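Local coordinates for protein lipocalin allergen (Canis lupus familiaris, PDB 4ODD) that is a secreted dog dander allergen of the lipocalin family and, like its relatives, probably binds small molecules, at residues Y19-N24 and K138-E143; I98-N103 and I110-L115; P33-L38 and N144-G149; N75-E80 and F87-M92. All blocks are in the same frame, centred on the assembly; numbering follows the deposited sequence.

Contact 1: Y19-N24 and K138-E143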
loop_
_atom_site.group_PDB
_atom_site.type_symbol
_atom_site.label_atom_id
_atom_site.label_comp_id
_atom_site.label_asym_id
_atom_site.label_seq_id
_atom_site.Cartn_x
_atom_site.Cartn_y
_atom_site.Cartn_z
ATOM N N TYR A 19 4.533 4.639 5.905
ATOM C CA TYR A 19 3.569 4.330 6.955
ATOM C C TYR A 19 2.486 3.403 6.456
ATOM O O TYR A 19 2.126 3.429 5.284
ATOM C CB TYR A 19 2.907 5.601 7.481
ATOM C CG TYR A 19 3.827 6.575 8.180
ATOM C CD1 TYR A 19 3.898 6.618 9.570
ATOM C CD2 TYR A 19 4.603 7.469 7.460
ATOM C CE1 TYR A 19 4.728 7.518 10.222
ATOM C CE2 TYR A 19 5.434 8.370 8.104
ATOM C CZ TYR A 19 5.493 8.388 9.481
ATOM O OH TYR A 19 6.321 9.280 10.113
ATOM N N VAL A 20 1.972 2.586 7.364
ATOM C CA VAL A 20 0.770 1.805 7.127
ATOM C C VAL A 20 -0.116 1.887 8.360
ATOM O O VAL A 20 0.372 2.003 9.486
ATOM C CB VAL A 20 1.075 0.312 6.865
ATOM C CG1 VAL A 20 1.841 0.141 5.590
ATOM C CG2 VAL A 20 1.837 -0.274 8.031
ATOM N N SER A 21 -1.421 1.819 8.142
ATOM C CA SER A 21 -2.366 1.713 9.240
ATOM C C SER A 21 -3.424 0.713 8.846
ATOM O O SER A 21 -3.563 0.381 7.673
ATOM C CB SER A 21 -2.993 3.076 9.588
ATOM O OG SER A 21 -3.834 3.570 8.550
ATOM N N SER A 22 -4.163 0.233 9.835
ATOM C CA SER A 22 -5.203 -0.751 9.594
ATOM C C SER A 22 -6.203 -0.804 10.747
ATOM O O SER A 22 -5.873 -0.474 11.887
ATOM C CB SER A 22 -4.584 -2.136 9.387
ATOM O OG SER A 22 -5.596 -3.095 9.116
ATOM N N ASN A 23 -7.428 -1.216 10.443
ATOM C CA ASN A 23 -8.420 -1.469 11.480
ATOM C C ASN A 23 -8.075 -2.763 12.222
ATOM O O ASN A 23 -8.560 -3.003 13.322
ATOM C CB ASN A 23 -9.843 -1.525 10.886
ATOM C CG ASN A 23 -10.021 -2.655 9.873
ATOM O OD1 ASN A 23 -9.058 -3.152 9.289
ATOM N ND2 ASN A 23 -11.261 -3.055 9.655
ATOM N N ASN A 24 -7.231 -3.589 11.607
ATOM C CA ASN A 24 -6.791 -4.837 12.214
ATOM C C ASN A 24 -5.281 -4.896 12.459
ATOM O O ASN A 24 -4.506 -5.286 11.584
ATOM C CB ASN A 24 -7.241 -6.024 11.380
ATOM C CG ASN A 24 -8.749 -6.134 11.304
ATOM O OD1 ASN A 24 -9.318 -6.406 10.232
ATOM N ND2 ASN A 24 -9.417 -5.921 12.444
ATOM N N LYS A 138 -11.306 6.911 7.231
ATOM C CA LYS A 138 -11.722 5.533 7.015
ATOM C C LYS A 138 -11.908 4.772 8.319
ATOM O O LYS A 138 -12.017 3.551 8.311
ATOM C CB LYS A 138 -10.721 4.823 6.113
ATOM C CG LYS A 138 -10.548 5.510 4.763
ATOM C CD LYS A 138 -11.864 5.516 4.020
ATOM C CE LYS A 138 -11.756 6.174 2.669
ATOM N NZ LYS A 138 -13.049 5.985 1.941
ATOM N N GLY A 139 -11.942 5.498 9.434
ATOM C CA GLY A 139 -12.280 4.909 10.720
ATOM C C GLY A 139 -11.184 4.091 11.372
ATOM O O GLY A 139 -11.445 3.234 12.227
ATOM N N ILE A 140 -9.947 4.354 10.971
ATOM C CA ILE A 140 -8.809 3.678 11.572
ATOM C C ILE A 140 -8.304 4.478 12.762
ATOM O O ILE A 140 -8.104 5.695 12.664
ATOM C CB ILE A 140 -7.673 3.453 10.553
ATOM C CG1 ILE A 140 -8.179 2.568 9.407
ATOM C CG2 ILE A 140 -6.445 2.852 11.239
ATOM C CD1 ILE A 140 -7.386 2.706 8.122
ATOM N N PRO A 141 -8.114 3.788 13.897
ATOM C CA PRO A 141 -7.607 4.372 15.142
ATOM C C PRO A 141 -6.180 4.856 14.963
ATOM O O PRO A 141 -5.357 4.137 14.396
ATOM C CB PRO A 141 -7.621 3.187 16.116
ATOM C CG PRO A 141 -8.546 2.174 15.500
ATOM C CD PRO A 141 -8.384 2.343 14.032
ATOM N N GLU A 142 -5.887 6.054 15.456
ATOM C CA GLU A 142 -4.556 6.626 15.305
ATOM C C GLU A 142 -3.435 5.756 15.903
ATOM O O GLU A 142 -2.287 5.830 15.474
ATOM C CB GLU A 142 -4.517 8.037 15.881
ATOM C CG GLU A 142 -3.303 8.835 15.430
ATOM C CD GLU A 142 -3.451 10.323 15.676
ATOM O OE1 GLU A 142 -4.315 10.712 16.493
ATOM O OE2 GLU A 142 -2.702 11.104 15.046
ATOM N N GLU A 143 -3.769 4.928 16.885
ATOM C CA GLU A 143 -2.789 4.025 17.488
ATOM C C GLU A 143 -2.458 2.850 16.569
ATOM O O GLU A 143 -1.487 2.130 16.786
ATOM C CB GLU A 143 -3.270 3.517 18.860
ATOM C CG GLU A 143 -4.657 2.848 18.877
ATOM C CD GLU A 143 -5.809 3.847 19.004
ATOM O OE1 GLU A 143 -5.622 5.041 18.680
ATOM O OE2 GLU A 143 -6.907 3.439 19.437
#

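Contact 2: I98-N103 and I110-L115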
loop_
_atom_site.group_PDB
_atom_site.type_symbol
_atom_site.label_atom_id
_atom_site.label_comp_id
_atom_site.label_asym_id
_atom_site.label_seq_id
_atom_site.Cartn_x
_atom_site.Cartn_y
_atom_site.Cartn_z
ATOM N N ILE A 98 -0.289 8.051 -1.571
ATOM C CA ILE A 98 -1.200 7.540 -0.546
ATOM C C ILE A 98 -2.193 6.522 -1.129
ATOM O O ILE A 98 -2.971 6.838 -2.045
ATOM C CB ILE A 98 -1.988 8.667 0.144
ATOM C CG1 ILE A 98 -1.037 9.621 0.863
ATOM C CG2 ILE A 98 -3.000 8.082 1.139
ATOM C CD1 ILE A 98 -1.741 10.794 1.520
ATOM N N GLY A 99 -2.158 5.303 -0.601
ATOM C CA GLY A 99 -3.039 4.263 -1.083
ATOM C C GLY A 99 -4.032 3.835 -0.025
ATOM O O GLY A 99 -3.772 3.969 1.184
ATOM N N TYR A 100 -5.177 3.328 -0.477
ATOM C CA TYR A 100 -6.161 2.755 0.429
ATOM C C TYR A 100 -6.675 1.443 -0.119
ATOM O O TYR A 100 -7.276 1.402 -1.199
ATOM C CB TYR A 100 -7.327 3.706 0.639
ATOM C CG TYR A 100 -8.340 3.185 1.625
ATOM C CD1 TYR A 100 -7.969 2.856 2.924
ATOM C CD2 TYR A 100 -9.674 3.035 1.268
ATOM C CE1 TYR A 100 -8.923 2.379 3.837
ATOM C CE2 TYR A 100 -10.619 2.566 2.172
ATOM C CZ TYR A 100 -10.241 2.240 3.440
ATOM O OH TYR A 100 -11.181 1.777 4.318
ATOM N N ASP A 101 -6.435 0.373 0.631
ATOM C CA ASP A 101 -6.890 -0.954 0.234
ATOM C C ASP A 101 -8.057 -1.424 1.085
ATOM O O ASP A 101 -8.150 -1.127 2.278
ATOM C CB ASP A 101 -5.754 -1.973 0.369
ATOM C CG ASP A 101 -6.111 -3.323 -0.221
ATOM O OD1 ASP A 101 -6.692 -3.354 -1.324
ATOM O OD2 ASP A 101 -5.806 -4.349 0.423
ATOM N N VAL A 102 -8.956 -2.171 0.469
ATOM C CA VAL A 102 -9.943 -2.899 1.235
ATOM C C VAL A 102 -9.696 -4.366 0.941
ATOM O O VAL A 102 -9.770 -4.814 -0.196
ATOM C CB VAL A 102 -11.379 -2.508 0.842
ATOM C CG1 VAL A 102 -12.362 -3.382 1.569
ATOM C CG2 VAL A 102 -11.644 -1.044 1.161
ATOM N N ASN A 103 -9.380 -5.118 1.970
ATOM C CA ASN A 103 -9.108 -6.523 1.791
ATOM C C ASN A 103 -10.229 -7.361 2.342
ATOM O O ASN A 103 -10.810 -7.048 3.395
ATOM C CB ASN A 103 -7.829 -6.901 2.527
ATOM C CG ASN A 103 -7.533 -8.363 2.428
ATOM O OD1 ASN A 103 -7.716 -9.108 3.391
ATOM N ND2 ASN A 103 -7.089 -8.795 1.265
ATOM N N ILE A 110 -13.113 -8.229 6.752
ATOM C CA ILE A 110 -12.748 -6.993 6.074
ATOM C C ILE A 110 -11.638 -6.234 6.770
ATOM O O ILE A 110 -11.767 -5.854 7.934
ATOM C CB ILE A 110 -13.956 -6.060 5.981
ATOM C CG1 ILE A 110 -14.903 -6.532 4.869
ATOM C CG2 ILE A 110 -13.505 -4.630 5.743
ATOM C CD1 ILE A 110 -16.279 -5.894 4.953
ATOM N N THR A 111 -10.552 -6.002 6.045
ATOM C CA THR A 111 -9.376 -5.327 6.580
ATOM C C THR A 111 -9.139 -4.072 5.774
ATOM O O THR A 111 -8.929 -4.147 4.565
ATOM C CB THR A 111 -8.134 -6.208 6.430
ATOM O OG1 THR A 111 -8.442 -7.545 6.850
ATOM C CG2 THR A 111 -6.970 -5.639 7.231
ATOM N N LYS A 112 -9.191 -2.921 6.438
ATOM C CA LYS A 112 -8.876 -1.651 5.802
ATOM C C LYS A 112 -7.381 -1.376 5.988
ATOM O O LYS A 112 -6.851 -1.544 7.086
ATOM C CB LYS A 112 -9.701 -0.517 6.415
ATOM C CG LYS A 112 -11.199 -0.752 6.431
ATOM C CD LYS A 112 -11.896 0.402 7.140
ATOM C CE LYS A 112 -13.387 0.143 7.274
ATOM N NZ LYS A 112 -14.136 1.346 7.753
ATOM N N VAL A 113 -6.701 -0.961 4.924
ATOM C CA VAL A 113 -5.261 -0.687 5.017
ATOM C C VAL A 113 -4.916 0.615 4.336
ATOM O O VAL A 113 -5.242 0.798 3.165
ATOM C CB VAL A 113 -4.428 -1.789 4.365
ATOM C CG1 VAL A 113 -2.961 -1.484 4.518
ATOM C CG2 VAL A 113 -4.779 -3.143 4.966
ATOM N N ALA A 114 -4.287 1.526 5.073
ATOM C CA ALA A 114 -3.853 2.789 4.481
ATOM C C ALA A 114 -2.308 2.829 4.346
ATOM O O ALA A 114 -1.585 2.371 5.235
ATOM C CB ALA A 114 -4.396 3.983 5.281
ATOM N N LEU A 115 -1.806 3.342 3.227
ATOM C CA LEU A 115 -0.366 3.395 3.025
ATOM C C LEU A 115 0.151 4.730 2.536
ATOM O O LEU A 115 -0.407 5.334 1.602
ATOM C CB LEU A 115 0.093 2.351 2.027
ATOM C CG LEU A 115 -0.230 0.901 2.282
ATOM C CD1 LEU A 115 -1.167 0.440 1.204
ATOM C CD2 LEU A 115 1.064 0.118 2.243
#

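Contact 3: P33-L38 and N144-G149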
loop_
_atom_site.group_PDB
_atom_site.type_symbol
_atom_site.label_atom_id
_atom_site.label_comp_id
_atom_site.label_asym_id
_atom_site.label_seq_id
_atom_site.Cartn_x
_atom_site.Cartn_y
_atom_site.Cartn_z
ATOM N N PRO A 33 0.351 -9.942 6.780
ATOM C CA PRO A 33 0.538 -9.944 5.327
ATOM C C PRO A 33 0.496 -8.536 4.738
ATOM O O PRO A 33 0.815 -8.351 3.570
ATOM C CB PRO A 33 -0.638 -10.790 4.816
ATOM C CG PRO A 33 -1.692 -10.657 5.870
ATOM C CD PRO A 33 -0.943 -10.511 7.188
ATOM N N PHE A 34 0.113 -7.555 5.543
ATOM C CA PHE A 34 0.042 -6.199 5.036
ATOM C C PHE A 34 1.110 -5.319 5.632
ATOM O O PHE A 34 1.106 -4.102 5.437
ATOM C CB PHE A 34 -1.372 -5.619 5.165
ATOM C CG PHE A 34 -2.339 -6.227 4.186
ATOM C CD1 PHE A 34 -2.454 -5.716 2.898
ATOM C CD2 PHE A 34 -3.089 -7.348 4.529
ATOM C CE1 PHE A 34 -3.331 -6.287 1.974
ATOM C CE2 PHE A 34 -3.956 -7.927 3.623
ATOM C CZ PHE A 34 -4.079 -7.394 2.335
ATOM N N ARG A 35 2.035 -5.951 6.348
ATOM C CA ARG A 35 3.291 -5.301 6.685
ATOM C C ARG A 35 4.157 -5.310 5.412
ATOM O O ARG A 35 5.082 -6.111 5.262
ATOM C CB ARG A 35 3.979 -6.016 7.857
ATOM C CG ARG A 35 5.051 -5.191 8.562
ATOM C CD ARG A 35 5.561 -5.894 9.803
ATOM N NE ARG A 35 6.689 -5.200 10.421
ATOM C CZ ARG A 35 6.578 -4.308 11.404
ATOM N NH1 ARG A 35 5.385 -3.985 11.887
ATOM N NH2 ARG A 35 7.667 -3.729 11.904
ATOM N N ILE A 36 3.818 -4.410 4.496
ATOM C CA ILE A 36 4.306 -4.439 3.125
ATOM C C ILE A 36 5.460 -3.479 2.885
ATOM O O ILE A 36 5.369 -2.274 3.162
ATOM C CB ILE A 36 3.191 -4.040 2.141
ATOM C CG1 ILE A 36 2.039 -5.026 2.213
ATOM C CG2 ILE A 36 3.735 -3.979 0.722
ATOM C CD1 ILE A 36 2.478 -6.426 2.005
ATOM N N TYR A 37 6.545 -3.999 2.342
ATOM C CA TYR A 37 7.644 -3.126 1.966
ATOM C C TYR A 37 7.659 -3.010 0.466
ATOM O O TYR A 37 8.039 -3.940 -0.248
ATOM C CB TYR A 37 8.971 -3.651 2.501
ATOM C CG TYR A 37 9.013 -3.628 4.011
ATOM C CD1 TYR A 37 9.325 -2.452 4.700
ATOM C CD2 TYR A 37 8.730 -4.773 4.757
ATOM C CE1 TYR A 37 9.372 -2.419 6.093
ATOM C CE2 TYR A 37 8.778 -4.746 6.138
ATOM C CZ TYR A 37 9.092 -3.570 6.799
ATOM O OH TYR A 37 9.124 -3.570 8.172
ATOM N N LEU A 38 7.204 -1.866 -0.012
ATOM C CA LEU A 38 7.170 -1.633 -1.440
ATOM C C LEU A 38 8.536 -1.561 -2.058
ATOM O O LEU A 38 9.501 -1.095 -1.436
ATOM C CB LEU A 38 6.362 -0.391 -1.769
ATOM C CG LEU A 38 5.059 -1.024 -2.263
ATOM C CD1 LEU A 38 3.842 -0.448 -1.548
ATOM C CD2 LEU A 38 4.939 -0.963 -3.793
ATOM N N ASN A 144 -3.273 2.658 15.540
ATOM C CA ASN A 144 -3.031 1.586 14.589
ATOM C C ASN A 144 -2.108 2.023 13.455
ATOM O O ASN A 144 -1.988 1.332 12.452
ATOM C CB ASN A 144 -4.350 1.025 14.047
ATOM C CG ASN A 144 -5.097 0.180 15.072
ATOM O OD1 ASN A 144 -4.559 -0.158 16.125
ATOM N ND2 ASN A 144 -6.333 -0.177 14.758
ATOM N N ILE A 145 -1.452 3.166 13.629
ATOM C CA ILE A 145 -0.497 3.655 12.641
ATOM C C ILE A 145 0.907 3.149 12.944
ATOM O O ILE A 145 1.370 3.236 14.081
ATOM C CB ILE A 145 -0.460 5.185 12.597
ATOM C CG1 ILE A 145 -1.791 5.731 12.078
ATOM C CG2 ILE A 145 0.708 5.667 11.733
ATOM C CD1 ILE A 145 -1.837 7.255 11.997
ATOM N N ILE A 146 1.585 2.619 11.930
ATOM C CA ILE A 146 2.938 2.083 12.104
ATOM C C ILE A 146 3.920 2.666 11.087
ATOM O O ILE A 146 3.625 2.747 9.887
ATOM C CB ILE A 146 2.948 0.563 11.957
ATOM C CG1 ILE A 146 2.095 -0.074 13.042
ATOM C CG2 ILE A 146 4.359 0.024 12.021
ATOM C CD1 ILE A 146 1.939 -1.554 12.852
ATOM N N TYR A 147 5.090 3.076 11.574
ATOM C CA TYR A 147 6.141 3.585 10.695
ATOM C C TYR A 147 7.048 2.424 10.261
ATOM O O TYR A 147 7.564 1.670 11.098
ATOM C CB TYR A 147 6.924 4.712 11.389
ATOM C CG TYR A 147 8.095 5.231 10.589
ATOM C CD1 TYR A 147 7.899 5.951 9.418
ATOM C CD2 TYR A 147 9.402 4.991 10.997
ATOM C CE1 TYR A 147 8.977 6.415 8.675
ATOM C CE2 TYR A 147 10.480 5.448 10.259
ATOM C CZ TYR A 147 10.268 6.162 9.100
ATOM O OH TYR A 147 11.356 6.624 8.369
ATOM N N LEU A 148 7.196 2.246 8.950
ATOM C CA LEU A 148 7.984 1.122 8.433
ATOM C C LEU A 148 9.220 1.613 7.732
ATOM O O LEU A 148 10.056 0.809 7.318
ATOM C CB LEU A 148 7.170 0.267 7.470
ATOM C CG LEU A 148 6.000 -0.502 8.079
ATOM C CD1 LEU A 148 5.244 -1.290 6.982
ATOM C CD2 LEU A 148 6.506 -1.417 9.188
ATOM N N GLY A 149 9.323 2.938 7.613
ATOM C CA GLY A 149 10.460 3.588 6.987
ATOM C C GLY A 149 11.840 3.137 7.445
ATOM O O GLY A 149 12.795 3.177 6.660
#

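Contact 4: N75-E80 and F87-M92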
loop_
_atom_site.group_PDB
_atom_site.type_symbol
_atom_site.label_atom_id
_atom_site.label_comp_id
_atom_site.label_asym_id
_atom_site.label_seq_id
_atom_site.Cartn_x
_atom_site.Cartn_y
_atom_site.Cartn_z
ATOM N N ASN A 75 -11.438 3.767 -11.812
ATOM C CA ASN A 75 -10.079 3.614 -11.300
ATOM C C ASN A 75 -9.930 2.762 -10.044
ATOM O O ASN A 75 -9.063 3.018 -9.211
ATOM C CB ASN A 75 -9.477 4.990 -11.035
ATOM C CG ASN A 75 -9.596 5.912 -12.222
ATOM O OD1 ASN A 75 -10.631 5.959 -12.898
ATOM N ND2 ASN A 75 -8.527 6.650 -12.494
ATOM N N LEU A 76 -10.778 1.758 -9.899
ATOM C CA LEU A 76 -10.655 0.870 -8.765
ATOM C C LEU A 76 -9.737 -0.275 -9.151
ATOM O O LEU A 76 -9.995 -0.973 -10.142
ATOM C CB LEU A 76 -12.015 0.337 -8.333
ATOM C CG LEU A 76 -11.967 -0.640 -7.156
ATOM C CD1 LEU A 76 -11.390 -0.001 -5.846
ATOM C CD2 LEU A 76 -13.346 -1.209 -6.922
ATOM N N ILE A 77 -8.657 -0.455 -8.385
ATOM C CA ILE A 77 -7.704 -1.502 -8.702
ATOM C C ILE A 77 -8.031 -2.725 -7.884
ATOM O O ILE A 77 -8.154 -2.650 -6.661
ATOM C CB ILE A 77 -6.258 -1.075 -8.456
ATOM C CG1 ILE A 77 -5.896 0.123 -9.332
ATOM C CG2 ILE A 77 -5.330 -2.202 -8.814
ATOM C CD1 ILE A 77 -5.607 1.395 -8.548
ATOM N N LYS A 78 -8.175 -3.852 -8.568
ATOM C CA LYS A 78 -8.662 -5.083 -7.959
ATOM C C LYS A 78 -7.629 -6.169 -8.223
ATOM O O LYS A 78 -7.164 -6.340 -9.356
ATOM C CB LYS A 78 -10.029 -5.458 -8.580
ATOM C CG LYS A 78 -10.681 -6.780 -8.091
ATOM C CD LYS A 78 -12.052 -7.016 -8.759
ATOM C CE LYS A 78 -12.918 -8.077 -8.029
ATOM N NZ LYS A 78 -14.394 -7.922 -8.323
ATOM N N GLY A 79 -7.262 -6.908 -7.189
ATOM C CA GLY A 79 -6.258 -7.934 -7.352
ATOM C C GLY A 79 -6.206 -8.887 -6.180
ATOM O O GLY A 79 -6.598 -8.532 -5.058
ATOM N N GLU A 80 -5.719 -10.101 -6.437
ATOM C CA GLU A 80 -5.667 -11.118 -5.401
ATOM C C GLU A 80 -4.328 -11.106 -4.700
ATOM O O GLU A 80 -3.276 -11.091 -5.322
ATOM C CB GLU A 80 -5.966 -12.500 -5.977
ATOM C CG GLU A 80 -6.405 -13.530 -4.945
ATOM C CD GLU A 80 -7.854 -13.329 -4.466
ATOM O OE1 GLU A 80 -8.226 -13.903 -3.403
ATOM O OE2 GLU A 80 -8.613 -12.597 -5.158
ATOM N N PHE A 87 -8.463 -1.580 -4.312
ATOM C CA PHE A 87 -7.421 -0.624 -4.016
ATOM C C PHE A 87 -7.615 0.682 -4.764
ATOM O O PHE A 87 -8.116 0.703 -5.900
ATOM C CB PHE A 87 -6.058 -1.245 -4.354
ATOM C CG PHE A 87 -4.898 -0.374 -4.019
ATOM C CD1 PHE A 87 -4.176 0.257 -5.022
ATOM C CD2 PHE A 87 -4.529 -0.168 -2.699
ATOM C CE1 PHE A 87 -3.093 1.074 -4.710
ATOM C CE2 PHE A 87 -3.455 0.650 -2.380
ATOM C CZ PHE A 87 -2.734 1.270 -3.386
ATOM N N ARG A 88 -7.196 1.772 -4.129
ATOM C CA ARG A 88 -7.306 3.083 -4.733
ATOM C C ARG A 88 -6.112 3.930 -4.366
ATOM O O ARG A 88 -5.645 3.894 -3.237
ATOM C CB ARG A 88 -8.593 3.783 -4.283
ATOM C CG ARG A 88 -9.883 3.220 -4.898
ATOM C CD ARG A 88 -11.073 4.164 -4.667
ATOM N NE ARG A 88 -12.372 3.574 -4.997
ATOM C CZ ARG A 88 -12.827 3.369 -6.233
ATOM N NH1 ARG A 88 -12.088 3.680 -7.286
ATOM N NH2 ARG A 88 -14.027 2.833 -6.420
ATOM N N ILE A 89 -5.602 4.680 -5.331
ATOM C CA ILE A 89 -4.650 5.726 -5.035
ATOM C C ILE A 89 -5.456 6.926 -4.571
ATOM O O ILE A 89 -6.309 7.421 -5.299
ATOM C CB ILE A 89 -3.876 6.119 -6.284
ATOM C CG1 ILE A 89 -3.318 4.871 -6.963
ATOM C CG2 ILE A 89 -2.756 7.095 -5.935
ATOM C CD1 ILE A 89 -2.498 4.032 -6.043
ATOM N N ILE A 90 -5.204 7.390 -3.360
ATOM C CA ILE A 90 -5.917 8.548 -2.845
ATOM C C ILE A 90 -5.265 9.852 -3.317
ATOM O O ILE A 90 -5.945 10.854 -3.527
ATOM C CB ILE A 90 -5.949 8.548 -1.301
ATOM C CG1 ILE A 90 -6.617 7.275 -0.765
ATOM C CG2 ILE A 90 -6.655 9.780 -0.789
ATOM C CD1 ILE A 90 -7.979 7.028 -1.351
ATOM N N ASP A 91 -3.947 9.835 -3.491
ATOM C CA ASP A 91 -3.205 11.072 -3.735
ATOM C C ASP A 91 -1.777 10.800 -4.201
ATOM O O ASP A 91 -1.150 9.831 -3.780
ATOM C CB ASP A 91 -3.174 11.903 -2.444
ATOM C CG ASP A 91 -3.171 13.397 -2.711
ATOM O OD1 ASP A 91 -3.920 13.849 -3.604
ATOM O OD2 ASP A 91 -2.421 14.117 -2.023
ATOM N N MET A 92 -1.259 11.655 -5.073
ATOM C CA MET A 92 0.140 11.535 -5.478
ATOM C C MET A 92 0.839 12.874 -5.690
ATOM O O MET A 92 0.344 13.740 -6.416
ATOM C CB MET A 92 0.294 10.690 -6.743
ATOM C CG MET A 92 1.752 10.468 -7.141
ATOM S SD MET A 92 2.007 10.002 -8.869
ATOM C CE MET A 92 1.586 11.526 -9.725
#

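Contact 1: Y19-N24 and K138-E143
Ile140 spreads its branches over the backbone of Ser22 and Asn23 and against the side chain of Ser21, joining the outgoing end of the first long barrel strand of this lipocalin to the loop that follows helix 125-137. Its CG1 lies anti to the carbonyl carbon and CG2 anti to the backbone N (chi1 -61°), so the two branches part. CG2 meets the carbonyl oxygen Ser22 O at 3.4 Å, while CG1 passes Asn23 N at 4.0 Å. The tip, CD1, reaches Ser21 OG at 3.7 Å. A branched aliphatic residue suits this place because it offers two carbons to the main chain of Ser22 and Asn23 and a third to the Ser21 hydroxyl; Pro141 adds a looser touch, its CD near Ser22 O.

Ser21 is small enough to let Ile140 come close, and the hydroxyls of the two serines serve opposite sides of the strand. Ser21 points toward the loop and hydrogen-bonds Ser135 OG on the helix. Ser22 points away and bonds Lys112 O of the adjoining strand, while Asn23 OD1 takes Lys112 N. On the loop side, Gly139, with positive phi (77°), is the C-prime residue of a Schellman motif that ends the helix and turns the chain so that Ile140 faces the strand. The strand itself finishes in an ST turn, in which Asn24 N donates to Ser22 OG at 3.0 Å.

Contact 2: I98-N103 and I110-L115
Ile98 opens the pairing without a conventional bond: its CA lies 3.2 Å from Leu115 O, a CA-H...O contact, and its side chain packs on Leu134 of helix 125-137. Gly99 then pairs with Leu115 through two hydrogen bonds, Gly99 N to Leu115 O at 2.8 Å and Leu115 N to Gly99 O at 2.9 Å; the second donor sits above the carbonyl plane. Having no side chain, Gly99 leaves its side of the sheet to Leu115.

Tyr100 faces Ala114 in a non-hydrogen-bonded pair. With CG anti to the backbone N (chi1 -177°), its ring runs alongside the extended Lys112 chain, and OH lies 3.2 Å from Lys112 CD. The small Ala114 lies at the ring edge through its CA. The lysine tip continues past the tyrosine to Lys138 O.

These strands, 96-104 and 110-118, form an antiparallel hairpin in the lipocalin barrel wall, their segments at 169°. Tyr100 and Ala114 lie on the outer face, where helix 125-137 covers Ala114 and Lys138, just beyond that helix, meets Tyr100; Asp101, Val113 and Leu115 point to the other, probably the calyx interior.

Asp101 N donates almost straight to Val113 O at 2.8 Å (171°), nearly along the C=O axis, and Val113 N returns the bond. Val102 and Lys112 again form a non-hydrogen-bonded pair. Asn103 N hydrogen-bonds Thr111 O at 2.8 Å, Thr111 N answering to Asn103 O; Asn103 ND2 is held by Asn85 OD1 and Asn82 O.

Contact 3: P33-L38 and N144-G149
The Arg35 guanidinium carries Leu148 CD2 on one face, over its centre and 3.6 Å from CZ, so the methyl packs against the flat, weakly solvated side of the cation. The Tyr37 ring meets the same leucine differently: Leu148 O lies in plane at the ring edge, 3.5 Å from CE1, and Leu148 CB is 3.7 Å from that same CE1. Tyr147 has Gly149 N over one face of its ring.

Leu148 thus fills the angle between arginine and tyrosine, its CD2 also 3.5 Å from Tyr37 OH, while CD1 turns to Ile36 O. Arginine suits its position because its chain, extended from CG to NE with CG anti to the backbone N (chi1 -162°), spans the distance from a backbone bent by an inverse gamma turn at Arg35. Ile146 CG2 stands 4.1 Å from NH1, which has a weak hydrogen bond to Ile28 O. The Tyr37 hydroxyl is hydrogen-bonded to Thr151 OG1.

The two segments do not pair as strands: strand 13-22 of the lipocalin barrel lies between them, bonding its backbone to Ile146 and Leu148 while pairing with strand 36-44, and helix 25-28 packs on Ile146 and Phe34.

Contact 4: N75-E80 and F87-M92
Main-chain hydrogen bonds couple the segments at one point, the antiparallel hydrogen-bonded pair of Ile77 and Phe87. Ile77 N donates to Phe87 O at 2.8 Å, and Phe87 N returns the bond to Ile77 O at 2.6 Å; both donors lie in the plane of the accepting carbonyl.

Apolar contacts gather on the side of the sheet to which this pair points. Phe87, with CG anti to the backbone N (chi1 -177°), lies alongside Ile77, and Ile77 CD1 comes to 4.0 Å from Phe87 CD1. The same methyl just reaches Ile89 CG1 at 4.5 Å. Phe87 also makes a T-shaped stack with Phe52, so large hydrophobic residues suit this side, which is probably the inner lining of the barrel. Strands 77-80 and 84-92 form a beta hairpin of the lipocalin barrel, and further along the second one a classic beta bulge sets Ile90 and Asp91 together opposite Ile98.

Leu76 packs on the flat face of a guanidinium where the chain of 75-80 enters the hairpin. Its CD1 sits over the centre of one face of the Arg88 group, 3.7 Å from CZ, and Leu76 CB lies 3.5 Å from NH1, the two side chains crossing at about a right angle. The same CD1 reaches Phe87 O at 3.3 Å. Arginine fits here because its extended chain carries a flat head across the leucine, while NH1 makes a weak hydrogen bond to Asp74 O.

From the N terminus, strand 13-22 supplies the first half of contact 1, and the start of strand 36-44 the first half of contact 3. The partners of both lie more than a hundred residues further on. Within that span two short hairpins close in series: contact 4, then contact 2, joined directly because strands 84-92 and 96-104 are neighbours in the sheet. After helix 125-137 the loop 138-143 closes contact 1, and 144-149 then closes contact 3, so these two long loops cross and each encloses both hairpins. Strand 13-22 ties the groups together, bordering strands 110-118, 36-44 and 145-147. Contacts 3 and 4 lie on opposite sides of the chain's centre, their centres about 17 Å apart.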